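PDB 5Z79: hydroxymethyldihydropterin pyrophosphokinase-dihydropteroate synthase, putative from Plasmodium vivax, which catalyses two consecutive steps of folate synthesis, pyrophosphorylation of 6-hydroxymethyl-7,8-dihydropterin by ATP and condensation of the product with 4-aminobenzoic acid to give dihydropteroate. Local coordinates for residues P11-V16 and C104-F110; K182-Q186 and I251-L255; V323-K327 and D446-I450. One frame throughout, in Å; residues are numbered along the deposited sequence.

Interaction 1: residues P11-V16 and C104-F110; sequences PRNIAV and CKELEVF
Ile14 forms the apolar centre, where a short helix packs against the antiparallel sheet of the HPPK part, whose core strands have the 4-1-3-2 order of a ferredoxin-like alpha+beta fold. Strand 13-16 and helix 105-110 approach to 8.2 Å between axes and cross at -64°. Side chains alternate along the strand: Ile14 and Val16 point toward the helix, Asn13 and Ala15 away. Ile14 (m, m) sets CG2 over a face of the Phe110 ring, a CH-pi contact of 3.6 Å from CG2 to the ring centroid, 21° off the normal. Ile14 CD1 packs on Glu106 CB at 3.7 Å, and Val16 CG2 lies 4.1 Å from Phe110 CZ. Phe110, chi1 t, also stacks with Tyr286. The nearest CA pairs are Ile14 with Leu107 (6.5 Å) and Arg12 with Glu106 (6.7 Å). The first helical turn begins at the N-cap Cys104, whose SG accepts a weak capping bond from Leu107 N at 3.6 Å. Toward the polar edge the guanidinium of Arg12 leads away to a salt bridge with Glu96, while its backbone stays at the contact: Arg12 N donates a weak hydrogen bond to Glu106 OE2 at 3.3 Å.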
ATOM      1  N   PRO A  11      -4.213 -23.608 -50.350  1.00 40.87           N
ATOM      2  CA  PRO A  11      -4.122 -23.142 -48.953  1.00 39.55           C
ATOM      3  C   PRO A  11      -4.948 -21.876 -48.704  1.00 38.27           C
ATOM      4  O   PRO A  11      -5.220 -21.093 -49.641  1.00 38.44           O
ATOM      5  CB  PRO A  11      -2.620 -22.864 -48.755  1.00 39.94           C
ATOM      6  CG  PRO A  11      -2.047 -22.671 -50.131  1.00 41.18           C
ATOM      7  CD  PRO A  11      -3.002 -23.270 -51.132  1.00 41.85           C
ATOM      8  N   ARG A  12      -5.270 -21.659 -47.448  1.00 37.13           N
ATOM      9  CA  ARG A  12      -6.061 -20.547 -47.063  1.00 35.95           C
ATOM     10  C   ARG A  12      -5.348 -19.283 -46.913  1.00 35.63           C
ATOM     11  O   ARG A  12      -4.194 -19.250 -46.640  1.00 36.04           O
ATOM     12  CB  ARG A  12      -6.591 -20.795 -45.692  1.00 35.01           C
ATOM     13  CG  ARG A  12      -7.264 -22.098 -45.478  1.00 35.31           C
ATOM     14  CD  ARG A  12      -8.668 -21.942 -45.951  1.00 35.29           C
ATOM     15  NE  ARG A  12      -9.590 -22.704 -45.153  1.00 35.04           N
ATOM     16  CZ  ARG A  12     -10.559 -23.422 -45.670  1.00 35.70           C
ATOM     17  NH1 ARG A  12     -10.698 -23.478 -46.971  1.00 36.66           N
ATOM     18  NH2 ARG A  12     -11.385 -24.072 -44.885  1.00 35.44           N
ATOM     19  N   ASN A  13      -6.078 -18.212 -46.999  1.00 34.98           N
ATOM     20  CA  ASN A  13      -5.418 -16.916 -46.865  1.00 34.69           C
ATOM     21  C   ASN A  13      -5.559 -16.406 -45.436  1.00 33.59           C
ATOM     22  O   ASN A  13      -6.461 -16.806 -44.698  1.00 32.96           O
ATOM     23  CB  ASN A  13      -5.977 -15.911 -47.868  1.00 34.88           C
ATOM     24  CG  ASN A  13      -5.759 -16.341 -49.305  1.00 36.07           C
ATOM     25  OD1 ASN A  13      -4.659 -16.710 -49.693  1.00 36.89           O
ATOM     26  ND2 ASN A  13      -6.810 -16.276 -50.105  1.00 36.26           N
ATOM     27  N   ILE A  14      -4.622 -15.532 -45.071  1.00 33.51           N
ATOM     28  CA  ILE A  14      -4.482 -14.920 -43.749  1.00 32.66           C
ATOM     29  C   ILE A  14      -4.824 -13.462 -43.906  1.00 32.39           C
ATOM     30  O   ILE A  14      -4.217 -12.798 -44.701  1.00 33.02           O
ATOM     31  CB  ILE A  14      -3.013 -15.001 -43.329  1.00 33.07           C
ATOM     32  CG1 ILE A  14      -2.624 -16.474 -43.064  1.00 33.43           C
ATOM     33  CG2 ILE A  14      -2.702 -14.064 -42.173  1.00 32.42           C
ATOM     34  CD1 ILE A  14      -3.501 -17.225 -42.093  1.00 32.70           C
ATOM     35  N   ALA A  15      -5.809 -12.966 -43.189  1.00 31.60           N
ATOM     36  CA  ALA A  15      -6.120 -11.561 -43.263  1.00 31.46           C
ATOM     37  C   ALA A  15      -6.117 -11.051 -41.864  1.00 30.74           C
ATOM     38  O   ALA A  15      -6.281 -11.822 -40.942  1.00 30.25           O
ATOM     39  CB  ALA A  15      -7.468 -11.321 -43.893  1.00 31.40           C
ATOM     40  N   VAL A  16      -5.905  -9.749 -41.726  1.00 30.80           N
ATOM     41  CA  VAL A  16      -5.873  -9.084 -40.440  1.00 30.28           C
ATOM     42  C   VAL A  16      -6.878  -7.939 -40.483  1.00 30.17           C
ATOM     43  O   VAL A  16      -6.884  -7.104 -41.384  1.00 30.73           O
ATOM     44  CB  VAL A  16      -4.457  -8.601 -40.125  1.00 30.69           C
ATOM     45  CG1 VAL A  16      -4.375  -8.031 -38.728  1.00 30.22           C
ATOM     46  CG2 VAL A  16      -3.491  -9.763 -40.266  1.00 31.01           C
ATOM     47  N   CYS A 104      -1.005 -23.232 -37.067  1.00 33.94           N
ATOM     48  CA  CYS A 104      -1.600 -22.833 -38.342  1.00 34.02           C
ATOM     49  C   CYS A 104      -0.566 -22.421 -39.356  1.00 34.84           C
ATOM     50  O   CYS A 104      -0.231 -21.264 -39.438  1.00 34.49           O
ATOM     51  CB  CYS A 104      -2.602 -21.703 -38.168  1.00 32.87           C
ATOM     52  SG  CYS A 104      -3.190 -21.041 -39.752  1.00 33.06           S
ATOM     53  N   LYS A 105      -0.097 -23.362 -40.169  1.00 36.07           N
ATOM     54  CA  LYS A 105       1.025 -23.098 -41.094  1.00 37.11           C
ATOM     55  C   LYS A 105       0.836 -21.867 -41.973  1.00 36.83           C
ATOM     56  O   LYS A 105       1.794 -21.120 -42.193  1.00 37.21           O
ATOM     57  CB  LYS A 105       1.357 -24.332 -41.948  1.00 38.58           C
ATOM     58  CG  LYS A 105       2.109 -25.376 -41.119  1.00 39.28           C
ATOM     59  CD  LYS A 105       1.986 -26.771 -41.695  1.00 40.55           C
ATOM     60  CE  LYS A 105       2.454 -27.827 -40.707  1.00 41.11           C
ATOM     61  NZ  LYS A 105       2.891 -29.041 -41.477  1.00 42.90           N
ATOM     62  N   GLU A 106      -0.384 -21.632 -42.442  1.00 36.24           N
ATOM     63  CA  GLU A 106      -0.633 -20.433 -43.222  1.00 35.99           C
ATOM     64  C   GLU A 106      -0.127 -19.215 -42.458  1.00 35.31           C
ATOM     65  O   GLU A 106       0.517 -18.328 -43.008  1.00 35.70           O
ATOM     66  CB  GLU A 106      -2.113 -20.281 -43.570  1.00 35.33           C
ATOM     67  CG  GLU A 106      -2.588 -21.260 -44.630  1.00 36.22           C
ATOM     68  CD  GLU A 106      -3.196 -22.532 -44.047  1.00 36.24           C
ATOM     69  OE1 GLU A 106      -2.897 -22.875 -42.871  1.00 35.86           O
ATOM     70  OE2 GLU A 106      -3.990 -23.189 -44.768  1.00 36.73           O
ATOM     71  N   LEU A 107      -0.398 -19.200 -41.174  1.00 34.43           N
ATOM     72  CA  LEU A 107       0.031 -18.106 -40.319  1.00 33.83           C
ATOM     73  C   LEU A 107       1.570 -18.031 -40.254  1.00 34.73           C
ATOM     74  O   LEU A 107       2.171 -17.014 -40.545  1.00 34.99           O
ATOM     75  CB  LEU A 107      -0.610 -18.282 -38.922  1.00 32.82           C
ATOM     76  CG  LEU A 107      -0.383 -17.226 -37.861  1.00 32.14           C
ATOM     77  CD1 LEU A 107      -0.539 -15.827 -38.409  1.00 31.97           C
ATOM     78  CD2 LEU A 107      -1.394 -17.476 -36.757  1.00 31.20           C
ATOM     79  N   GLU A 108       2.210 -19.125 -39.905  1.00 35.36           N
ATOM     80  CA  GLU A 108       3.654 -19.107 -39.804  1.00 36.34           C
ATOM     81  C   GLU A 108       4.217 -18.394 -41.002  1.00 37.18           C
ATOM     82  O   GLU A 108       5.072 -17.504 -40.882  1.00 37.52           O
ATOM     83  CB  GLU A 108       4.223 -20.531 -39.768  1.00 37.34           C
ATOM     84  CG  GLU A 108       4.076 -21.184 -38.409  1.00 36.81           C
ATOM     85  CD  GLU A 108       4.839 -22.487 -38.257  1.00 37.98           C
ATOM     86  OE1 GLU A 108       5.595 -22.894 -39.178  1.00 39.31           O
ATOM     87  OE2 GLU A 108       4.661 -23.118 -37.186  1.00 37.64           O
ATOM     88  N   VAL A 109       3.715 -18.825 -42.155  1.00 37.61           N
ATOM     89  CA  VAL A 109       4.158 -18.368 -43.454  1.00 38.58           C
ATOM     90  C   VAL A 109       3.898 -16.885 -43.603  1.00 38.00           C
ATOM     91  O   VAL A 109       4.776 -16.123 -43.969  1.00 38.74           O
ATOM     92  CB  VAL A 109       3.415 -19.149 -44.563  1.00 39.00           C
ATOM     93  CG1 VAL A 109       3.635 -18.517 -45.934  1.00 39.85           C
ATOM     94  CG2 VAL A 109       3.855 -20.613 -44.569  1.00 39.98           C
ATOM     95  N   PHE A 110       2.671 -16.484 -43.310  1.00 36.78           N
ATOM     96  CA  PHE A 110       2.289 -15.079 -43.384  1.00 36.23           C
ATOM     97  C   PHE A 110       3.250 -14.218 -42.606  1.00 36.33           C
ATOM     98  O   PHE A 110       3.656 -13.178 -43.116  1.00 36.82           O
ATOM     99  CB  PHE A 110       0.884 -14.867 -42.876  1.00 34.94           C
ATOM    100  CG  PHE A 110       0.575 -13.459 -42.617  1.00 34.39           C
ATOM    101  CD1 PHE A 110       0.172 -12.644 -43.645  1.00 34.66           C
ATOM    102  CD2 PHE A 110       0.721 -12.929 -41.334  1.00 33.74           C
ATOM    103  CE1 PHE A 110      -0.118 -11.313 -43.404  1.00 34.29           C
ATOM    104  CE2 PHE A 110       0.443 -11.598 -41.076  1.00 33.38           C
ATOM    105  CZ  PHE A 110       0.022 -10.785 -42.113  1.00 33.67           C
TER

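Interaction 2: residues K182-Q186 and I251-L255; sequences KYIEQ and IIQNL
Leu255 and Tyr183 bury the most surface here, 81 and 72 Å², and the contact is built round them. Residues 182-186 are a helical turn of helix 174-188, with Gln186 N bonded to Lys182 O at 3.0 Å; Ile251 and Ile252 are helical and Leu255 lies in a 3-10 turn, with Asn254 N on Ile251 O at 2.7 Å. The CA atoms pair Lys182 with Leu255 (6.9 Å) and Gln186 with Ile251 (7.2 Å), so the two segments run in opposed order. Leu255 (t, p) points toward the helix: its CD2 comes within 3.4 Å of Tyr183 N and sits at the edge of the Tyr183 ring, and its CD1 meets Gln186 CG at 3.5 Å. This joins two helical elements of the ferredoxin-like alpha+beta fold of HPPK beside its nucleotide pocket, with Ile230 and Ile234 of helix 227-235 adding to the apolar cluster. Tyr183, chi1 t, carries its ring to residues 251-252, where CE1 lies 3.6 Å from Ile252 CG1 and CD1 4.1 Å from Ile251 CG2; its hydroxyl bonds to Glu90. Gln186 CB packs on Ile251 CG2 at 3.9 Å. Lys182 gives CB to Leu255 CG at 3.8 Å, but its NZ leads away to a salt bridge with Glu185 OE2 at 3.3 Å.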
ATOM      1  N   LYS A 182     -18.402  -4.906 -45.839  1.00 33.22           N
ATOM      2  CA  LYS A 182     -19.444  -3.902 -45.992  1.00 33.89           C
ATOM      3  C   LYS A 182     -20.860  -4.459 -45.735  1.00 34.04           C
ATOM      4  O   LYS A 182     -21.679  -3.810 -45.062  1.00 34.26           O
ATOM      5  CB  LYS A 182     -19.391  -3.283 -47.374  1.00 34.79           C
ATOM      6  CG  LYS A 182     -18.149  -2.426 -47.607  1.00 34.93           C
ATOM      7  CD  LYS A 182     -18.104  -1.174 -46.733  1.00 35.01           C
ATOM      8  CE  LYS A 182     -16.681  -0.717 -46.419  1.00 34.81           C
ATOM      9  NZ  LYS A 182     -16.282  -1.219 -45.062  1.00 33.85           N
ATOM     10  N   TYR A 183     -21.130  -5.653 -46.278  1.00 34.07           N
ATOM     11  CA  TYR A 183     -22.386  -6.373 -46.053  1.00 34.29           C
ATOM     12  C   TYR A 183     -22.680  -6.526 -44.566  1.00 33.70           C
ATOM     13  O   TYR A 183     -23.763  -6.206 -44.135  1.00 34.10           O
ATOM     14  CB  TYR A 183     -22.356  -7.767 -46.737  1.00 34.37           C
ATOM     15  CG  TYR A 183     -23.713  -8.524 -46.807  1.00 34.93           C
ATOM     16  CD1 TYR A 183     -24.798  -8.003 -47.500  1.00 35.90           C
ATOM     17  CD2 TYR A 183     -23.886  -9.760 -46.189  1.00 34.61           C
ATOM     18  CE1 TYR A 183     -26.015  -8.682 -47.564  1.00 36.55           C
ATOM     19  CE2 TYR A 183     -25.096 -10.440 -46.242  1.00 35.25           C
ATOM     20  CZ  TYR A 183     -26.167  -9.900 -46.933  1.00 36.24           C
ATOM     21  OH  TYR A 183     -27.382 -10.583 -46.999  1.00 37.02           O
ATOM     22  N   ILE A 184     -21.715  -7.040 -43.808  1.00 32.84           N
ATOM     23  CA  ILE A 184     -21.825  -7.235 -42.349  1.00 32.24           C
ATOM     24  C   ILE A 184     -22.173  -5.928 -41.615  1.00 32.41           C
ATOM     25  O   ILE A 184     -23.190  -5.848 -40.967  1.00 32.68           O
ATOM     26  CB  ILE A 184     -20.525  -7.888 -41.815  1.00 31.40           C
ATOM     27  CG1 ILE A 184     -20.535  -9.400 -42.176  1.00 31.36           C
ATOM     28  CG2 ILE A 184     -20.319  -7.646 -40.336  1.00 30.82           C
ATOM     29  CD1 ILE A 184     -19.163 -10.057 -42.213  1.00 30.87           C
ATOM     30  N   GLU A 185     -21.357  -4.892 -41.756  1.00 32.41           N
ATOM     31  CA  GLU A 185     -21.673  -3.573 -41.220  1.00 32.80           C
ATOM     32  C   GLU A 185     -23.121  -3.208 -41.514  1.00 33.71           C
ATOM     33  O   GLU A 185     -23.866  -2.911 -40.597  1.00 33.90           O
ATOM     34  CB  GLU A 185     -20.731  -2.485 -41.811  1.00 33.08           C
ATOM     35  CG  GLU A 185     -19.315  -2.348 -41.194  1.00 32.43           C
ATOM     36  CD  GLU A 185     -18.390  -1.355 -41.953  1.00 32.90           C
ATOM     37  OE1 GLU A 185     -18.927  -0.477 -42.661  1.00 33.76           O
ATOM     38  OE2 GLU A 185     -17.127  -1.428 -41.856  1.00 32.53           O
ATOM     39  N   GLN A 186     -23.532  -3.251 -42.770  1.00 34.35           N
ATOM     40  CA  GLN A 186     -24.884  -2.824 -43.093  1.00 35.38           C
ATOM     41  C   GLN A 186     -25.918  -3.658 -42.344  1.00 35.45           C
ATOM     42  O   GLN A 186     -26.956  -3.143 -41.927  1.00 36.27           O
ATOM     43  CB  GLN A 186     -25.120  -2.844 -44.606  1.00 36.08           C
ATOM     44  CG  GLN A 186     -24.152  -1.967 -45.395  1.00 37.12           C
ATOM     45  CD  GLN A 186     -24.116  -0.525 -44.909  1.00 36.97           C
ATOM     46  OE1 GLN A 186     -24.820  -0.156 -43.971  1.00 37.63           O
ATOM     47  NE2 GLN A 186     -23.291   0.295 -45.551  1.00 36.22           N
ATOM     48  N   ILE A 251     -30.088  -3.702 -49.554  1.00 41.41           N
ATOM     49  CA  ILE A 251     -28.682  -3.590 -49.210  1.00 40.22           C
ATOM     50  C   ILE A 251     -27.840  -4.033 -50.408  1.00 40.15           C
ATOM     51  O   ILE A 251     -27.224  -3.228 -51.045  1.00 40.38           O
ATOM     52  CB  ILE A 251     -28.357  -4.456 -47.977  1.00 39.10           C
ATOM     53  CG1 ILE A 251     -29.081  -3.930 -46.760  1.00 39.21           C
ATOM     54  CG2 ILE A 251     -26.865  -4.514 -47.693  1.00 37.95           C
ATOM     55  CD1 ILE A 251     -28.868  -4.784 -45.532  1.00 38.24           C
ATOM     56  N   ILE A 252     -27.843  -5.307 -50.736  1.00 39.99           N
ATOM     57  CA  ILE A 252     -26.930  -5.858 -51.723  1.00 39.86           C
ATOM     58  C   ILE A 252     -26.779  -5.002 -52.974  1.00 40.74           C
ATOM     59  O   ILE A 252     -25.707  -4.836 -53.512  1.00 40.52           O
ATOM     60  CB  ILE A 252     -27.417  -7.262 -52.105  1.00 40.15           C
ATOM     61  CG1 ILE A 252     -27.094  -8.218 -50.970  1.00 39.14           C
ATOM     62  CG2 ILE A 252     -26.783  -7.737 -53.404  1.00 40.53           C
ATOM     63  CD1 ILE A 252     -27.402  -9.660 -51.257  1.00 39.42           C
ATOM     64  N   GLN A 253     -27.885  -4.468 -53.430  1.00 41.86           N
ATOM     65  CA  GLN A 253     -27.933  -3.609 -54.591  1.00 42.89           C
ATOM     66  C   GLN A 253     -27.102  -2.345 -54.519  1.00 42.76           C
ATOM     67  O   GLN A 253     -26.598  -1.868 -55.516  1.00 43.31           O
ATOM     68  CB  GLN A 253     -29.364  -3.190 -54.724  1.00 44.08           C
ATOM     69  CG  GLN A 253     -29.664  -2.297 -55.868  1.00 45.37           C
ATOM     70  CD  GLN A 253     -31.135  -2.335 -56.146  1.00 46.65           C
ATOM     71  OE1 GLN A 253     -31.946  -2.627 -55.249  1.00 46.60           O
ATOM     72  NE2 GLN A 253     -31.508  -2.072 -57.396  1.00 47.91           N
ATOM     73  N   ASN A 254     -26.994  -1.776 -53.336  1.00 42.15           N
ATOM     74  CA  ASN A 254     -26.363  -0.484 -53.173  1.00 42.24           C
ATOM     75  C   ASN A 254     -25.024  -0.546 -52.470  1.00 41.05           C
ATOM     76  O   ASN A 254     -24.407   0.487 -52.209  1.00 41.10           O
ATOM     77  CB  ASN A 254     -27.303   0.412 -52.386  1.00 42.77           C
ATOM     78  CG  ASN A 254     -28.589   0.678 -53.125  1.00 44.19           C
ATOM     79  OD1 ASN A 254     -28.601   1.455 -54.069  1.00 45.19           O
ATOM     80  ND2 ASN A 254     -29.678   0.036 -52.703  1.00 44.38           N
ATOM     81  N   LEU A 255     -24.557  -1.744 -52.174  1.00 40.11           N
ATOM     82  CA  LEU A 255     -23.389  -1.870 -51.336  1.00 39.00           C
ATOM     83  C   LEU A 255     -22.159  -1.226 -51.953  1.00 39.14           C
ATOM     84  O   LEU A 255     -21.208  -0.911 -51.237  1.00 38.50           O
ATOM     85  CB  LEU A 255     -23.102  -3.327 -51.029  1.00 38.14           C
ATOM     86  CG  LEU A 255     -22.413  -3.549 -49.696  1.00 37.00           C
ATOM     87  CD1 LEU A 255     -23.286  -3.045 -48.559  1.00 36.93           C
ATOM     88  CD2 LEU A 255     -22.129  -5.022 -49.511  1.00 36.34           C
TER

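Interaction 3: residues V323-K327 and D446-I450; sequences VLKDK and DAKPI
A mixed apolar and charged surface contact joins the turn between strands 319-323 and 328-330, at the edge of the HPPK sheet, to the helix-to-strand link of the TIM-barrel DHPS part. Helix 437-447 ends with Asp446 and Ala447, Lys448 leaves helical geometry, and Ile450 opens strand 450-454. Residues 323-327 are without regular structure over most of their length; the nearest CA pair is Lys325 and Ile450, at 6.7 Å. Ile450 (m, t) fits against two neighbours: its CD1 lies 3.9 Å from Leu324 CB, and its CG1 3.7 Å from Lys325 CD. Lys325, t at all four chi angles, extends along it until its NZ is 4.0 Å from Lys448 CD and 4.5 Å from Lys448 NZ; Asp471 lies beside Lys325. At the exposed end Lys327 (m, t, t, t) makes a salt bridge from NZ to Asp446 OD1 at 3.2 Å. This ion pair is the attractive charge contact of the junction, the Lys325 and Lys448 ammonium groups add no attraction to each other, and Ile450 supplies the apolar part.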
ATOM      1  N   VAL A 323     -12.818  -8.252 -20.296  1.00 26.54           N
ATOM      2  CA  VAL A 323     -14.222  -8.517 -20.108  1.00 26.72           C
ATOM      3  C   VAL A 323     -14.586  -9.754 -19.312  1.00 26.63           C
ATOM      4  O   VAL A 323     -14.021 -10.779 -19.472  1.00 26.31           O
ATOM      5  CB  VAL A 323     -14.873  -8.572 -21.463  1.00 26.67           C
ATOM      6  CG1 VAL A 323     -16.309  -8.918 -21.397  1.00 26.95           C
ATOM      7  CG2 VAL A 323     -14.784  -7.242 -22.115  1.00 26.95           C
ATOM      8  N   LEU A 324     -15.477  -9.545 -18.344  1.00 27.04           N
ATOM      9  CA  LEU A 324     -16.008 -10.552 -17.502  1.00 27.18           C
ATOM     10  C   LEU A 324     -17.388 -11.037 -17.944  1.00 27.45           C
ATOM     11  O   LEU A 324     -17.647 -12.195 -17.856  1.00 27.43           O
ATOM     12  CB  LEU A 324     -16.170 -10.008 -16.119  1.00 27.64           C
ATOM     13  CG  LEU A 324     -14.935  -9.597 -15.376  1.00 27.56           C
ATOM     14  CD1 LEU A 324     -15.288  -9.256 -13.953  1.00 28.13           C
ATOM     15  CD2 LEU A 324     -13.972 -10.732 -15.392  1.00 27.11           C
ATOM     16  N   LYS A 325     -18.282 -10.161 -18.300  1.00 27.85           N
ATOM     17  CA  LYS A 325     -19.595 -10.595 -18.777  1.00 28.27           C
ATOM     18  C   LYS A 325     -20.083  -9.886 -20.043  1.00 28.40           C
ATOM     19  O   LYS A 325     -19.992 -10.354 -21.111  1.00 28.07           O
ATOM     20  CB  LYS A 325     -20.592 -10.527 -17.647  1.00 28.99           C
ATOM     21  CG  LYS A 325     -21.966 -11.013 -17.940  1.00 29.57           C
ATOM     22  CD  LYS A 325     -22.929 -10.621 -16.859  1.00 30.48           C
ATOM     23  CE  LYS A 325     -24.338 -10.883 -17.319  1.00 31.23           C
ATOM     24  NZ  LYS A 325     -25.349 -10.439 -16.343  1.00 32.28           N
ATOM     25  N   ASP A 326     -20.692  -8.702 -19.864  1.00 28.98           N
ATOM     26  CA  ASP A 326     -21.212  -7.865 -20.965  1.00 29.23           C
ATOM     27  C   ASP A 326     -20.591  -6.465 -21.114  1.00 29.33           C
ATOM     28  O   ASP A 326     -20.901  -5.753 -22.037  1.00 29.59           O
ATOM     29  CB  ASP A 326     -22.745  -7.751 -20.985  1.00 30.11           C
ATOM     30  CG  ASP A 326     -23.333  -7.504 -19.637  1.00 30.77           C
ATOM     31  OD1 ASP A 326     -22.589  -7.106 -18.776  1.00 30.61           O
ATOM     32  OD2 ASP A 326     -24.507  -7.746 -19.406  1.00 31.54           O
ATOM     33  N   LYS A 327     -19.727  -6.073 -20.206  1.00 29.20           N
ATOM     34  CA  LYS A 327     -19.103  -4.772 -20.287  1.00 29.43           C
ATOM     35  C   LYS A 327     -17.569  -4.766 -20.159  1.00 28.87           C
ATOM     36  O   LYS A 327     -16.952  -5.694 -19.625  1.00 28.38           O
ATOM     37  CB  LYS A 327     -19.687  -3.913 -19.193  1.00 30.28           C
ATOM     38  CG  LYS A 327     -21.190  -3.674 -19.260  1.00 31.12           C
ATOM     39  CD  LYS A 327     -21.633  -3.120 -17.916  1.00 31.95           C
ATOM     40  CE  LYS A 327     -23.136  -3.246 -17.748  1.00 32.82           C
ATOM     41  NZ  LYS A 327     -23.593  -2.729 -16.413  1.00 33.77           N
ATOM     42  N   ASP A 446     -28.071  -4.520 -14.608  1.00 36.90           N
ATOM     43  CA  ASP A 446     -26.730  -4.080 -14.188  1.00 36.14           C
ATOM     44  C   ASP A 446     -26.438  -4.501 -12.730  1.00 36.28           C
ATOM     45  O   ASP A 446     -25.285  -4.737 -12.376  1.00 35.42           O
ATOM     46  CB  ASP A 446     -26.529  -2.559 -14.330  1.00 36.72           C
ATOM     47  CG  ASP A 446     -26.664  -2.040 -15.797  1.00 36.59           C
ATOM     48  OD1 ASP A 446     -26.802  -2.875 -16.784  1.00 35.90           O
ATOM     49  OD2 ASP A 446     -26.628  -0.755 -15.913  1.00 37.30           O
ATOM     50  N   ALA A 447     -27.468  -4.602 -11.891  1.00 37.45           N
ATOM     51  CA  ALA A 447     -27.278  -5.024 -10.498  1.00 37.73           C
ATOM     52  C   ALA A 447     -26.939  -6.490 -10.355  1.00 36.89           C
ATOM     53  O   ALA A 447     -26.179  -6.851  -9.485  1.00 36.54           O
ATOM     54  CB  ALA A 447     -28.510  -4.708  -9.671  1.00 39.38           C
ATOM     55  N   LYS A 448     -27.504  -7.328 -11.216  1.00 36.67           N
ATOM     56  CA  LYS A 448     -27.347  -8.780 -11.133  1.00 36.13           C
ATOM     57  C   LYS A 448     -25.902  -9.165 -11.111  1.00 34.84           C
ATOM     58  O   LYS A 448     -25.171  -8.730 -11.978  1.00 34.03           O
ATOM     59  CB  LYS A 448     -27.997  -9.436 -12.356  1.00 36.01           C
ATOM     60  CG  LYS A 448     -28.106 -10.973 -12.362  1.00 35.80           C
ATOM     61  CD  LYS A 448     -28.226 -11.524 -13.790  1.00 35.28           C
ATOM     62  CE  LYS A 448     -29.407 -10.883 -14.534  1.00 36.18           C
ATOM     63  NZ  LYS A 448     -29.746 -11.427 -15.880  1.00 35.98           N
ATOM     64  N   PRO A 449     -25.497  -9.997 -10.144  1.00 34.76           N
ATOM     65  CA  PRO A 449     -24.129 -10.464 -10.073  1.00 33.67           C
ATOM     66  C   PRO A 449     -23.711 -11.381 -11.231  1.00 32.73           C
ATOM     67  O   PRO A 449     -24.500 -12.175 -11.719  1.00 33.00           O
ATOM     68  CB  PRO A 449     -24.091 -11.226  -8.744  1.00 34.12           C
ATOM     69  CG  PRO A 449     -25.481 -11.611  -8.482  1.00 35.23           C
ATOM     70  CD  PRO A 449     -26.280 -10.471  -8.998  1.00 35.82           C
ATOM     71  N   ILE A 450     -22.469 -11.255 -11.668  1.00 31.76           N
ATOM     72  CA  ILE A 450     -21.880 -12.187 -12.630  1.00 30.93           C
ATOM     73  C   ILE A 450     -21.784 -13.559 -11.937  1.00 31.03           C
ATOM     74  O   ILE A 450     -21.597 -13.616 -10.723  1.00 31.38           O
ATOM     75  CB  ILE A 450     -20.506 -11.666 -13.078  1.00 30.06           C
ATOM     76  CG1 ILE A 450     -20.701 -10.444 -13.946  1.00 30.06           C
ATOM     77  CG2 ILE A 450     -19.696 -12.689 -13.837  1.00 29.31           C
ATOM     78  CD1 ILE A 450     -19.439  -9.627 -14.055  1.00 29.55           C
TER

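Overall arrangement
The three contacts follow one another along the chain and none touches another. Interactions 1 and 2 both belong to the HPPK part, their centres about 27 Å apart and nearest atoms about 12 Å apart. They differ in distance from the ATP analogue APC: the side chain of Lys182 in interaction 2 lies about 4 Å from APC and about 12 Å from the bound pterine, whereas the side chain of Val16 in interaction 1 is about 10 Å from APC. Interaction 3, whose centre lies about 35 Å from that of interaction 1 and about 33 Å from that of interaction 2, joins the two enzyme parts; there the side chain of Leu324 is about 12 Å from the pterin diphosphate HH2 in the DHPS site.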